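Local coordinates for GTN Reductase (Agrobacterium tumefaciens, PDB 5N6G), which probably reduces activated carbon-carbon double bonds as an FMN-dependent ene-reductase of the Old Yellow Enzyme family, and here holds FMN with 2-phenylacrylic acid, at residues Ala39-Gln44 against Glu361-Tyr366; Gly91-Ala96 against Gly171-Glu176; Ile332-Leu337 against Ala345-Pro350. One frame throughout, in Å; residues are numbered along the deposited sequence.

Contact 1 of 3, residues Ala39-Gln44 against Glu361-Tyr366; sequences ATYYEQ and EGYTDY
Tyr41 and Tyr363 form an offset stack that joins the first helix of the barrel, 36-43, to the C-terminal tail. Their ring centroids are 4.2 Å apart and the planes differ by 18°. Tyr363 lies displaced toward the root of its partner: its CE1 sits over the middle of the Tyr41 ring, 3.4 Å from Tyr41 CG, while the CB of Tyr41 approaches the face of the Tyr363 ring in a CH-pi contact, 3.9 Å from the centroid. With CG anti to the backbone N (chi1 166°), the Tyr41 ring swings off the helix to meet this face.

Apolar contact continues at Thr364, whose methyl CG2 fills the angle between Thr40 CG2, 3.9 Å away, and Tyr41 CB, at 3.8 Å.

Polar contact is concentrated at Gln44. Its extended side chain carries NE2 to Thr364 O in a hydrogen bond of 2.9 Å, nearly straight at 168° and in the plane of the amide. A water lies 2.8 Å from Gln44 OE1 and also bonds to Tyr366 O. Arg26 adds a link, bonding through NH1 to Tyr41 OH and through NH2 to Gly362 O, and Asn38 bonds Tyr363 OH.

Arg26 and Asn38 thus satisfy the two hydroxyls of the buried stack, and the tail is held by aromatic overlap on the inside and an amide-to-carbonyl bond nearer the surface.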
ATOM      1  N   ALA A  39       5.564 -14.642  10.180  1.00 16.76           N
ATOM      2  CA  ALA A  39       4.385 -15.491  10.061  1.00 17.77           C
ATOM      3  C   ALA A  39       3.535 -15.421  11.316  1.00 16.16           C
ATOM      4  O   ALA A  39       2.305 -15.336  11.233  1.00 17.74           O
ATOM      5  CB  ALA A  39       4.781 -16.934   9.762  1.00 16.26           C
ATOM      6  N   THR A  40       4.163 -15.430  12.484  1.00 16.57           N
ATOM      7  CA  THR A  40       3.392 -15.303  13.715  1.00 17.06           C
ATOM      8  C   THR A  40       2.611 -13.996  13.722  1.00 17.45           C
ATOM      9  O   THR A  40       1.429 -13.962  14.072  1.00 18.58           O
ATOM     10  CB  THR A  40       4.341 -15.379  14.907  1.00 18.05           C
ATOM     11  OG1 THR A  40       4.971 -16.659  14.874  1.00 20.51           O
ATOM     12  CG2 THR A  40       3.614 -15.181  16.250  1.00 20.37           C
ATOM     13  N   TYR A  41       3.277 -12.908  13.351  1.00 17.20           N
ATOM     14  CA  TYR A  41       2.666 -11.583  13.365  1.00 15.36           C
ATOM     15  C   TYR A  41       1.400 -11.540  12.528  1.00 16.77           C
ATOM     16  O   TYR A  41       0.363 -11.029  12.978  1.00 15.41           O
ATOM     17  CB  TYR A  41       3.684 -10.575  12.848  1.00 18.99           C
ATOM     18  CG  TYR A  41       3.202  -9.197  12.455  1.00 18.24           C
ATOM     19  CD1 TYR A  41       2.839  -8.260  13.407  1.00 18.95           C
ATOM     20  CD2 TYR A  41       3.202  -8.802  11.122  1.00 16.73           C
ATOM     21  CE1 TYR A  41       2.452  -6.978  13.028  1.00 14.41           C
ATOM     22  CE2 TYR A  41       2.829  -7.526  10.744  1.00 15.84           C
ATOM     23  CZ  TYR A  41       2.464  -6.623  11.717  1.00 14.87           C
ATOM     24  OH  TYR A  41       2.124  -5.352  11.348  1.00 16.91           O
ATOM     25  N   TYR A  42       1.462 -12.042  11.289  1.00 16.30           N
ATOM     26  CA  TYR A  42       0.273 -11.988  10.445  1.00 14.32           C
ATOM     27  C   TYR A  42      -0.797 -12.967  10.923  1.00 19.15           C
ATOM     28  O   TYR A  42      -1.996 -12.653  10.883  1.00 17.19           O
ATOM     29  CB  TYR A  42       0.626 -12.249   8.982  1.00 16.08           C
ATOM     30  CG  TYR A  42       1.242 -11.053   8.306  1.00 16.26           C
ATOM     31  CD1 TYR A  42       0.481  -9.926   8.027  1.00 17.19           C
ATOM     32  CD2 TYR A  42       2.585 -11.034   7.952  1.00 16.51           C
ATOM     33  CE1 TYR A  42       1.046  -8.810   7.396  1.00 18.65           C
ATOM     34  CE2 TYR A  42       3.144  -9.937   7.323  1.00 14.83           C
ATOM     35  CZ  TYR A  42       2.374  -8.821   7.059  1.00 16.94           C
ATOM     36  OH  TYR A  42       2.928  -7.719   6.414  1.00 18.51           O
ATOM     37  N   GLU A  43      -0.389 -14.147  11.394  1.00 18.00           N
ATOM     38  CA  GLU A  43      -1.364 -15.128  11.856  1.00 16.74           C
ATOM     39  C   GLU A  43      -2.137 -14.606  13.065  1.00 17.94           C
ATOM     40  O   GLU A  43      -3.323 -14.926  13.226  1.00 20.15           O
ATOM     41  CB  GLU A  43      -0.661 -16.454  12.182  1.00 20.09           C
ATOM     42  CG  GLU A  43      -0.114 -17.155  10.913  1.00 23.58           C
ATOM     43  CD  GLU A  43       0.929 -18.238  11.203  1.00 32.71           C
ATOM     44  OE1 GLU A  43       1.264 -18.477  12.388  1.00 32.76           O
ATOM     45  OE2 GLU A  43       1.416 -18.862  10.231  1.00 33.42           O
ATOM     46  N   GLN A  44      -1.488 -13.796  13.915  1.00 16.52           N
ATOM     47  CA  GLN A  44      -2.138 -13.212  15.090  1.00 19.69           C
ATOM     48  C   GLN A  44      -3.295 -12.301  14.716  1.00 18.38           C
ATOM     49  O   GLN A  44      -4.193 -12.063  15.558  1.00 19.23           O
ATOM     50  CB  GLN A  44      -1.117 -12.402  15.888  1.00 18.52           C
ATOM     51  CG  GLN A  44      -0.176 -13.237  16.729  1.00 20.65           C
ATOM     52  CD  GLN A  44       0.804 -12.386  17.518  1.00 17.84           C
ATOM     53  OE1 GLN A  44       0.917 -11.181  17.301  1.00 20.07           O
ATOM     54  NE2 GLN A  44       1.507 -13.012  18.438  1.00 21.05           N
ATOM     55  N   GLU A 361       9.588  -7.686  20.267  1.00 21.58           N
ATOM     56  CA  GLU A 361       9.072  -6.634  21.134  1.00 19.43           C
ATOM     57  C   GLU A 361       8.407  -5.541  20.302  1.00 19.01           C
ATOM     58  O   GLU A 361       9.002  -5.003  19.366  1.00 21.46           O
ATOM     59  CB  GLU A 361      10.199  -6.056  21.981  1.00 27.10           C
ATOM     60  CG  GLU A 361       9.743  -5.065  23.028  1.00 34.77           C
ATOM     61  CD  GLU A 361      10.818  -4.770  24.056  1.00 56.55           C
ATOM     62  OE1 GLU A 361      12.008  -5.005  23.751  1.00 49.17           O
ATOM     63  OE2 GLU A 361      10.472  -4.314  25.170  1.00 56.28           O
ATOM     64  N   GLY A 362       7.159  -5.224  20.638  1.00 19.99           N
ATOM     65  CA  GLY A 362       6.385  -4.278  19.846  1.00 18.21           C
ATOM     66  C   GLY A 362       5.943  -4.798  18.499  1.00 18.87           C
ATOM     67  O   GLY A 362       5.609  -4.004  17.607  1.00 18.47           O
ATOM     68  N   TYR A 363       5.899  -6.121  18.340  1.00 18.08           N
ATOM     69  CA  TYR A 363       5.566  -6.744  17.064  1.00 17.16           C
ATOM     70  C   TYR A 363       4.603  -7.900  17.302  1.00 16.80           C
ATOM     71  O   TYR A 363       3.430  -7.830  16.911  1.00 18.05           O
ATOM     72  CB  TYR A 363       6.858  -7.209  16.389  1.00 18.03           C
ATOM     73  CG  TYR A 363       6.746  -7.743  14.987  1.00 15.61           C
ATOM     74  CD1 TYR A 363       6.187  -7.001  13.959  1.00 15.84           C
ATOM     75  CD2 TYR A 363       7.254  -8.992  14.676  1.00 15.67           C
ATOM     76  CE1 TYR A 363       6.112  -7.503  12.682  1.00 18.41           C
ATOM     77  CE2 TYR A 363       7.198  -9.497  13.403  1.00 15.12           C
ATOM     78  CZ  TYR A 363       6.612  -8.760  12.401  1.00 17.10           C
ATOM     79  OH  TYR A 363       6.556  -9.240  11.112  1.00 19.00           O
ATOM     80  N   THR A 364       5.074  -8.951  17.954  1.00 17.34           N
ATOM     81  CA  THR A 364       4.244 -10.119  18.230  1.00 18.41           C
ATOM     82  C   THR A 364       3.848 -10.245  19.698  1.00 21.57           C
ATOM     83  O   THR A 364       3.180 -11.226  20.072  1.00 20.13           O
ATOM     84  CB  THR A 364       4.973 -11.388  17.799  1.00 17.84           C
ATOM     85  OG1 THR A 364       6.300 -11.348  18.330  1.00 20.79           O
ATOM     86  CG2 THR A 364       5.051 -11.512  16.289  1.00 18.17           C
ATOM     87  N   ASP A 365       4.236  -9.297  20.551  1.00 21.38           N
ATOM     88  CA  ASP A 365       3.977  -9.434  21.977  1.00 20.03           C
ATOM     89  C   ASP A 365       2.900  -8.492  22.481  1.00 20.30           C
ATOM     90  O   ASP A 365       2.756  -8.335  23.696  1.00 23.79           O
ATOM     91  CB  ASP A 365       5.265  -9.230  22.781  1.00 21.74           C
ATOM     92  CG  ASP A 365       5.780  -7.803  22.709  1.00 21.86           C
ATOM     93  OD1 ASP A 365       5.343  -7.046  21.818  1.00 26.61           O
ATOM     94  OD2 ASP A 365       6.612  -7.448  23.565  1.00 27.02           O
ATOM     95  N   TYR A 366       2.143  -7.846  21.596  1.00 19.63           N
ATOM     96  CA  TYR A 366       0.954  -7.160  22.074  1.00 21.02           C
ATOM     97  C   TYR A 366      -0.112  -8.192  22.427  1.00 25.58           C
ATOM     98  O   TYR A 366      -0.388  -9.087  21.621  1.00 24.12           O
ATOM     99  CB  TYR A 366       0.404  -6.231  21.027  1.00 19.73           C
ATOM    100  CG  TYR A 366       1.164  -4.976  20.734  1.00 18.86           C
ATOM    101  CD1 TYR A 366       0.937  -3.822  21.469  1.00 21.48           C
ATOM    102  CD2 TYR A 366       2.041  -4.902  19.645  1.00 19.69           C
ATOM    103  CE1 TYR A 366       1.590  -2.635  21.167  1.00 21.73           C
ATOM    104  CE2 TYR A 366       2.688  -3.711  19.330  1.00 18.38           C
ATOM    105  CZ  TYR A 366       2.461  -2.577  20.100  1.00 23.33           C
ATOM    106  OH  TYR A 366       3.090  -1.365  19.803  1.00 23.45           O
TER
HETATM  107  O   HOH W   1       0.926  -8.929  18.933  1.00 21.02           O

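Contact 2 of 3, residues Gly91-Ala96 against Gly171-Glu176; sequences GGKIVA and GFDGVE
Ile94 to Ala96 and Asp173 to Glu176 meet where two neighbouring parallel strands, 94-99 and 174-178, begin the third and fourth staves of the TIM barrel. Their short segments run at 57° to one another, in keeping with the strong twist of the sheet. Ala96 pairs with Val175: its N donates to Gly174 O (3.1 Å) and its O accepts from Glu176 N (2.8 Å), so that the two bonds bracket Val175.

Before the strands pair regularly, Asp173 grips Ile94 at both polar backbone atoms. Its own N donates to Ile94 O at 2.9 Å, nearly along the C=O axis, while its carboxylate OD2 takes Ile94 N, also at 2.9 Å, on the anti lone pair. The same OD2 bonds to His88 NE2, so two donors would be expected to stabilise its negative charge.

The residues divide between the two faces of the sheet. Val95 and Glu176 turn into the barrel, where Val95 touches Phe263 and Glu176 OE1 bonds to His265. Gly174 lies against Val95, whose CG1 is 3.6 Å from Gly174 C. Ala96 and Val175 point out toward the surrounding helices, and there Phe172 lies against helices 74-89 and 150-169. Ile94 CG1 packs 3.9 Å from Phe172 CE1, and Ala96 CB stands over the centre of the Phe172 ring, 3.6 Å from the centroid and only 2° off its normal.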
ATOM      1  N   GLY A  91      -8.743 -18.802   8.706  1.00 25.87           N
ATOM      2  CA  GLY A  91      -9.978 -18.312   8.130  1.00 29.40           C
ATOM      3  C   GLY A  91      -9.909 -16.935   7.509  1.00 26.36           C
ATOM      4  O   GLY A  91     -10.959 -16.394   7.126  1.00 26.64           O
ATOM      5  N   GLY A  92      -8.715 -16.363   7.358  1.00 21.93           N
ATOM      6  CA  GLY A  92      -8.558 -15.022   6.844  1.00 18.04           C
ATOM      7  C   GLY A  92      -8.280 -14.952   5.348  1.00 19.26           C
ATOM      8  O   GLY A  92      -8.336 -15.941   4.611  1.00 19.76           O
ATOM      9  N   LYS A  93      -8.023 -13.722   4.904  1.00 17.98           N
ATOM     10  CA  LYS A  93      -7.724 -13.391   3.525  1.00 18.06           C
ATOM     11  C   LYS A  93      -6.617 -12.348   3.526  1.00 15.40           C
ATOM     12  O   LYS A  93      -6.542 -11.510   4.427  1.00 15.81           O
ATOM     13  CB  LYS A  93      -8.962 -12.838   2.792  1.00 15.10           C
ATOM     14  CG  LYS A  93     -10.115 -13.833   2.699  1.00 19.11           C
ATOM     15  CD  LYS A  93      -9.800 -14.967   1.739  1.00 22.68           C
ATOM     16  CE  LYS A  93     -10.741 -16.158   1.937  1.00 28.08           C
ATOM     17  NZ  LYS A  93     -12.138 -15.747   1.709  1.00 27.42           N
ATOM     18  N   ILE A  94      -5.744 -12.403   2.523  1.00 16.88           N
ATOM     19  CA  ILE A  94      -4.567 -11.537   2.529  1.00 13.86           C
ATOM     20  C   ILE A  94      -4.172 -11.199   1.102  1.00 16.10           C
ATOM     21  O   ILE A  94      -4.156 -12.069   0.224  1.00 16.75           O
ATOM     22  CB  ILE A  94      -3.421 -12.212   3.308  1.00 13.40           C
ATOM     23  CG1 ILE A  94      -2.211 -11.293   3.430  1.00 14.47           C
ATOM     24  CG2 ILE A  94      -3.052 -13.576   2.713  1.00 18.05           C
ATOM     25  CD1 ILE A  94      -1.215 -11.807   4.466  1.00 19.62           C
ATOM     26  N   VAL A  95      -3.871  -9.913   0.878  1.00 13.62           N
ATOM     27  CA  VAL A  95      -3.372  -9.420  -0.398  1.00 14.87           C
ATOM     28  C   VAL A  95      -2.002  -8.792  -0.172  1.00 12.73           C
ATOM     29  O   VAL A  95      -1.728  -8.192   0.873  1.00 13.84           O
ATOM     30  CB  VAL A  95      -4.331  -8.414  -1.054  1.00 15.45           C
ATOM     31  CG1 VAL A  95      -5.649  -9.101  -1.423  1.00 14.45           C
ATOM     32  CG2 VAL A  95      -4.582  -7.224  -0.150  1.00 14.35           C
ATOM     33  N   ALA A  96      -1.143  -8.927  -1.170  1.00 12.96           N
ATOM     34  CA  ALA A  96       0.203  -8.371  -1.114  1.00 13.61           C
ATOM     35  C   ALA A  96       0.198  -6.947  -1.642  1.00 12.32           C
ATOM     36  O   ALA A  96      -0.304  -6.702  -2.749  1.00 13.69           O
ATOM     37  CB  ALA A  96       1.158  -9.217  -1.954  1.00 14.13           C
ATOM     38  N   GLY A 171       0.482 -17.743  -2.755  1.00 18.42           N
ATOM     39  CA  GLY A 171      -0.785 -18.045  -2.125  1.00 18.34           C
ATOM     40  C   GLY A 171      -1.622 -16.850  -1.730  1.00 17.37           C
ATOM     41  O   GLY A 171      -2.613 -17.025  -1.020  1.00 17.90           O
ATOM     42  N   PHE A 172      -1.260 -15.644  -2.146  1.00 15.23           N
ATOM     43  CA  PHE A 172      -2.078 -14.484  -1.840  1.00 14.76           C
ATOM     44  C   PHE A 172      -3.409 -14.575  -2.570  1.00 15.65           C
ATOM     45  O   PHE A 172      -3.510 -15.151  -3.657  1.00 16.75           O
ATOM     46  CB  PHE A 172      -1.361 -13.198  -2.229  1.00 15.22           C
ATOM     47  CG  PHE A 172      -0.230 -12.834  -1.304  1.00 13.93           C
ATOM     48  CD1 PHE A 172      -0.491 -12.201  -0.089  1.00 14.24           C
ATOM     49  CD2 PHE A 172       1.074 -13.112  -1.642  1.00 15.95           C
ATOM     50  CE1 PHE A 172       0.527 -11.858   0.767  1.00 14.19           C
ATOM     51  CE2 PHE A 172       2.107 -12.764  -0.791  1.00 15.51           C
ATOM     52  CZ  PHE A 172       1.833 -12.157   0.429  1.00 15.12           C
ATOM     53  N   ASP A 173      -4.434 -13.986  -1.959  1.00 15.70           N
ATOM     54  CA  ASP A 173      -5.746 -13.873  -2.584  1.00 15.08           C
ATOM     55  C   ASP A 173      -5.791 -12.824  -3.685  1.00 19.57           C
ATOM     56  O   ASP A 173      -6.719 -12.836  -4.492  1.00 19.58           O
ATOM     57  CB  ASP A 173      -6.770 -13.563  -1.508  1.00 16.58           C
ATOM     58  CG  ASP A 173      -6.889 -14.694  -0.514  1.00 21.68           C
ATOM     59  OD1 ASP A 173      -7.416 -15.762  -0.915  1.00 21.88           O
ATOM     60  OD2 ASP A 173      -6.409 -14.540   0.633  1.00 20.78           O
ATOM     61  N   GLY A 174      -4.777 -11.974  -3.767  1.00 17.65           N
ATOM     62  CA  GLY A 174      -4.748 -10.870  -4.699  1.00 17.78           C
ATOM     63  C   GLY A 174      -3.625  -9.927  -4.314  1.00 16.46           C
ATOM     64  O   GLY A 174      -2.791 -10.244  -3.461  1.00 14.96           O
ATOM     65  N   VAL A 175      -3.621  -8.767  -4.952  1.00 13.71           N
ATOM     66  CA  VAL A 175      -2.627  -7.738  -4.684  1.00 11.32           C
ATOM     67  C   VAL A 175      -3.306  -6.388  -4.536  1.00 14.35           C
ATOM     68  O   VAL A 175      -4.353  -6.113  -5.136  1.00 16.06           O
ATOM     69  CB  VAL A 175      -1.541  -7.627  -5.775  1.00 13.08           C
ATOM     70  CG1 VAL A 175      -0.846  -8.974  -5.978  1.00 15.06           C
ATOM     71  CG2 VAL A 175      -2.085  -7.098  -7.088  1.00 18.37           C
ATOM     72  N   GLU A 176      -2.669  -5.535  -3.754  1.00 13.78           N
ATOM     73  CA  GLU A 176      -2.953  -4.111  -3.721  1.00 14.46           C
ATOM     74  C   GLU A 176      -1.773  -3.396  -4.360  1.00 16.13           C
ATOM     75  O   GLU A 176      -0.654  -3.461  -3.843  1.00 15.81           O
ATOM     76  CB  GLU A 176      -3.171  -3.612  -2.293  1.00 14.95           C
ATOM     77  CG  GLU A 176      -3.379  -2.107  -2.206  1.00 16.75           C
ATOM     78  CD  GLU A 176      -3.704  -1.613  -0.799  1.00 31.87           C
ATOM     79  OE1 GLU A 176      -4.889  -1.692  -0.358  1.00 32.79           O
ATOM     80  OE2 GLU A 176      -2.768  -1.099  -0.143  1.00 31.65           O
TER

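Contact 3 of 3, residues Ile332-Leu337 against Ala345-Pro350; sequences IANPDL and APLNAP
Asn334 and Asn348 tie the type I beta turn Asn334-Leu337, which follows helix 329-333, to the extended chain of Leu347-Pro350, just after the last strand of the TIM barrel. The short helix starts at Lys329, which binds FMN. Asn334 is the first residue to leave the helix, and its carboxamide pairs with the backbone of Asn348 much as a neighbouring strand would. OD1 accepts from Asn348 N at 2.8 Å, in the carbonyl plane on a lone pair, while ND2 donates to Asn348 O over a longer 3.2 Å and tilted out of the amide plane. A chi1 of -64°, with CG anti to the carbonyl carbon, turns the amide out to this chain. The same ND2 also bonds back to Ala330 O, which helps fix the rotation of the group.

Asn348 returns the grip. Its ND2 donates to Ala333 O at 2.9 Å, nearly straight on to the oxygen at a C=O...N angle of 160° and within its own amide plane; Pro367 O is a second partner of this nitrogen. Three bonds therefore join the end of the helix and the turn after it to an extended chain, with no backbone-to-backbone bond between them.

Apolar contacts lie to either side of the pair of asparagines. The CB of Ala333 meets Pro350 CG at 4.1 Å, and on the Leu347 side Leu337 CD1 rests 3.8 Å from Leu347 CD2.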
ATOM      1  N   ILE A 332      -1.410  -2.619  14.668  1.00 17.96           N
ATOM      2  CA  ILE A 332      -0.107  -2.858  15.289  1.00 17.14           C
ATOM      3  C   ILE A 332      -0.297  -3.371  16.702  1.00 19.19           C
ATOM      4  O   ILE A 332       0.310  -4.362  17.114  1.00 19.68           O
ATOM      5  CB  ILE A 332       0.748  -1.579  15.283  1.00 17.97           C
ATOM      6  CG1 ILE A 332       1.160  -1.241  13.859  1.00 16.81           C
ATOM      7  CG2 ILE A 332       1.973  -1.738  16.197  1.00 20.00           C
ATOM      8  CD1 ILE A 332       1.917   0.082  13.737  1.00 20.55           C
ATOM      9  N   ALA A 333      -1.164  -2.715  17.460  1.00 16.83           N
ATOM     10  CA  ALA A 333      -1.221  -2.914  18.899  1.00 17.77           C
ATOM     11  C   ALA A 333      -2.285  -3.904  19.341  1.00 18.24           C
ATOM     12  O   ALA A 333      -2.298  -4.276  20.513  1.00 19.07           O
ATOM     13  CB  ALA A 333      -1.457  -1.568  19.602  1.00 26.86           C
ATOM     14  N   ASN A 334      -3.184  -4.321  18.448  1.00 19.44           N
ATOM     15  CA  ASN A 334      -4.347  -5.132  18.814  1.00 20.29           C
ATOM     16  C   ASN A 334      -4.473  -6.260  17.807  1.00 17.85           C
ATOM     17  O   ASN A 334      -5.145  -6.114  16.771  1.00 19.98           O
ATOM     18  CB  ASN A 334      -5.616  -4.288  18.846  1.00 18.57           C
ATOM     19  CG  ASN A 334      -5.555  -3.243  19.910  1.00 19.24           C
ATOM     20  OD1 ASN A 334      -5.843  -3.518  21.068  1.00 22.68           O
ATOM     21  ND2 ASN A 334      -5.148  -2.027  19.529  1.00 23.26           N
ATOM     22  N   PRO A 335      -3.845  -7.399  18.072  1.00 22.16           N
ATOM     23  CA  PRO A 335      -3.963  -8.507  17.114  1.00 22.14           C
ATOM     24  C   PRO A 335      -5.404  -8.935  16.918  1.00 20.68           C
ATOM     25  O   PRO A 335      -5.819  -9.238  15.792  1.00 20.68           O
ATOM     26  CB  PRO A 335      -3.095  -9.604  17.751  1.00 19.67           C
ATOM     27  CG  PRO A 335      -3.005  -9.256  19.191  1.00 29.17           C
ATOM     28  CD  PRO A 335      -3.038  -7.756  19.251  1.00 23.16           C
ATOM     29  N   ASP A 336      -6.185  -8.953  17.997  1.00 22.11           N
ATOM     30  CA  ASP A 336      -7.609  -9.283  17.951  1.00 20.65           C
ATOM     31  C   ASP A 336      -8.468  -8.030  17.917  1.00 27.61           C
ATOM     32  O   ASP A 336      -9.466  -7.920  18.632  1.00 24.05           O
ATOM     33  CB  ASP A 336      -7.989 -10.168  19.133  1.00 22.30           C
ATOM     34  CG  ASP A 336      -7.688  -9.538  20.483  1.00 29.38           C
ATOM     35  OD1 ASP A 336      -6.915  -8.566  20.564  1.00 27.34           O
ATOM     36  OD2 ASP A 336      -8.219 -10.048  21.494  1.00 29.63           O
ATOM     37  N   LEU A 337      -8.081  -7.068  17.085  1.00 22.05           N
ATOM     38  CA  LEU A 337      -8.845  -5.831  16.943  1.00 21.73           C
ATOM     39  C   LEU A 337     -10.300  -6.117  16.608  1.00 24.71           C
ATOM     40  O   LEU A 337     -11.200  -5.440  17.112  1.00 22.24           O
ATOM     41  CB  LEU A 337      -8.230  -4.945  15.861  1.00 22.03           C
ATOM     42  CG  LEU A 337      -8.945  -3.614  15.634  1.00 19.01           C
ATOM     43  CD1 LEU A 337      -8.924  -2.755  16.905  1.00 22.41           C
ATOM     44  CD2 LEU A 337      -8.303  -2.878  14.487  1.00 18.60           C
ATOM     45  N   ALA A 345     -14.520  -3.408  23.477  1.00 31.87           N
ATOM     46  CA  ALA A 345     -13.534  -3.582  24.530  1.00 35.13           C
ATOM     47  C   ALA A 345     -12.439  -2.535  24.399  1.00 32.87           C
ATOM     48  O   ALA A 345     -12.229  -1.986  23.319  1.00 30.65           O
ATOM     49  CB  ALA A 345     -12.922  -4.977  24.446  1.00 37.50           C
ATOM     50  N   PRO A 346     -11.701  -2.252  25.471  1.00 32.94           N
ATOM     51  CA  PRO A 346     -10.584  -1.304  25.360  1.00 35.34           C
ATOM     52  C   PRO A 346      -9.497  -1.826  24.429  1.00 29.24           C
ATOM     53  O   PRO A 346      -9.333  -3.031  24.242  1.00 32.53           O
ATOM     54  CB  PRO A 346     -10.071  -1.187  26.802  1.00 39.22           C
ATOM     55  CG  PRO A 346     -11.183  -1.678  27.652  1.00 48.48           C
ATOM     56  CD  PRO A 346     -11.879  -2.724  26.855  1.00 39.42           C
ATOM     57  N   LEU A 347      -8.761  -0.893  23.833  1.00 28.58           N
ATOM     58  CA  LEU A 347      -7.682  -1.207  22.906  1.00 28.87           C
ATOM     59  C   LEU A 347      -6.330  -0.991  23.571  1.00 31.90           C
ATOM     60  O   LEU A 347      -6.176  -0.128  24.436  1.00 34.91           O
ATOM     61  CB  LEU A 347      -7.789  -0.337  21.658  1.00 23.14           C
ATOM     62  CG  LEU A 347      -9.118  -0.442  20.913  1.00 36.57           C
ATOM     63  CD1 LEU A 347      -9.052   0.411  19.659  1.00 45.52           C
ATOM     64  CD2 LEU A 347      -9.465  -1.888  20.567  1.00 33.12           C
ATOM     65  N   ASN A 348      -5.347  -1.793  23.166  1.00 25.65           N
ATOM     66  CA  ASN A 348      -3.970  -1.513  23.541  1.00 26.45           C
ATOM     67  C   ASN A 348      -3.484  -0.277  22.792  1.00 24.16           C
ATOM     68  O   ASN A 348      -3.894  -0.018  21.661  1.00 25.06           O
ATOM     69  CB  ASN A 348      -3.037  -2.673  23.177  1.00 27.60           C
ATOM     70  CG  ASN A 348      -3.384  -3.975  23.868  1.00 28.06           C
ATOM     71  OD1 ASN A 348      -3.685  -4.022  25.063  1.00 30.82           O
ATOM     72  ND2 ASN A 348      -3.298  -5.055  23.118  1.00 25.80           N
ATOM     73  N   ALA A 349      -2.557   0.455  23.415  1.00 28.39           N
ATOM     74  CA  ALA A 349      -1.941   1.628  22.794  1.00 29.38           C
ATOM     75  C   ALA A 349      -0.694   1.227  21.990  1.00 25.81           C
ATOM     76  O   ALA A 349       0.124   0.424  22.469  1.00 26.22           O
ATOM     77  CB  ALA A 349      -1.544   2.646  23.857  1.00 51.44           C
ATOM     78  N   PRO A 350      -0.492   1.766  20.786  1.00 24.21           N
ATOM     79  CA  PRO A 350       0.719   1.428  20.031  1.00 21.90           C
ATOM     80  C   PRO A 350       1.964   2.049  20.652  1.00 27.94           C
ATOM     81  O   PRO A 350       1.926   3.139  21.230  1.00 31.47           O
ATOM     82  CB  PRO A 350       0.452   2.008  18.631  1.00 27.00           C
ATOM     83  CG  PRO A 350      -0.967   2.433  18.628  1.00 31.57           C
ATOM     84  CD  PRO A 350      -1.342   2.704  20.041  1.00 27.75           C
TER

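Contacts 1 and 3 are neighbours on the same side of the chain's centre, their own centres 12 Å apart. They touch directly: Tyr366 CD2 lies 3.1 Å from Ile332 O, and Gln44 O packs 3.5 Å from Pro335 CB, so the end of helix 36-43, the end of helix 329-333 with its turn, and the C-terminal tail pack together. Contact 2 belongs to the barrel wall, with its centre about 18 Å from that of contact 1 and 22 Å from that of contact 3. It is also nearest the active site, the Glu176 side chain being about 5 Å from FMN and 8 Å from 2-phenylacrylic acid; Tyr41 and Pro350 each come within about 8 Å of FMN.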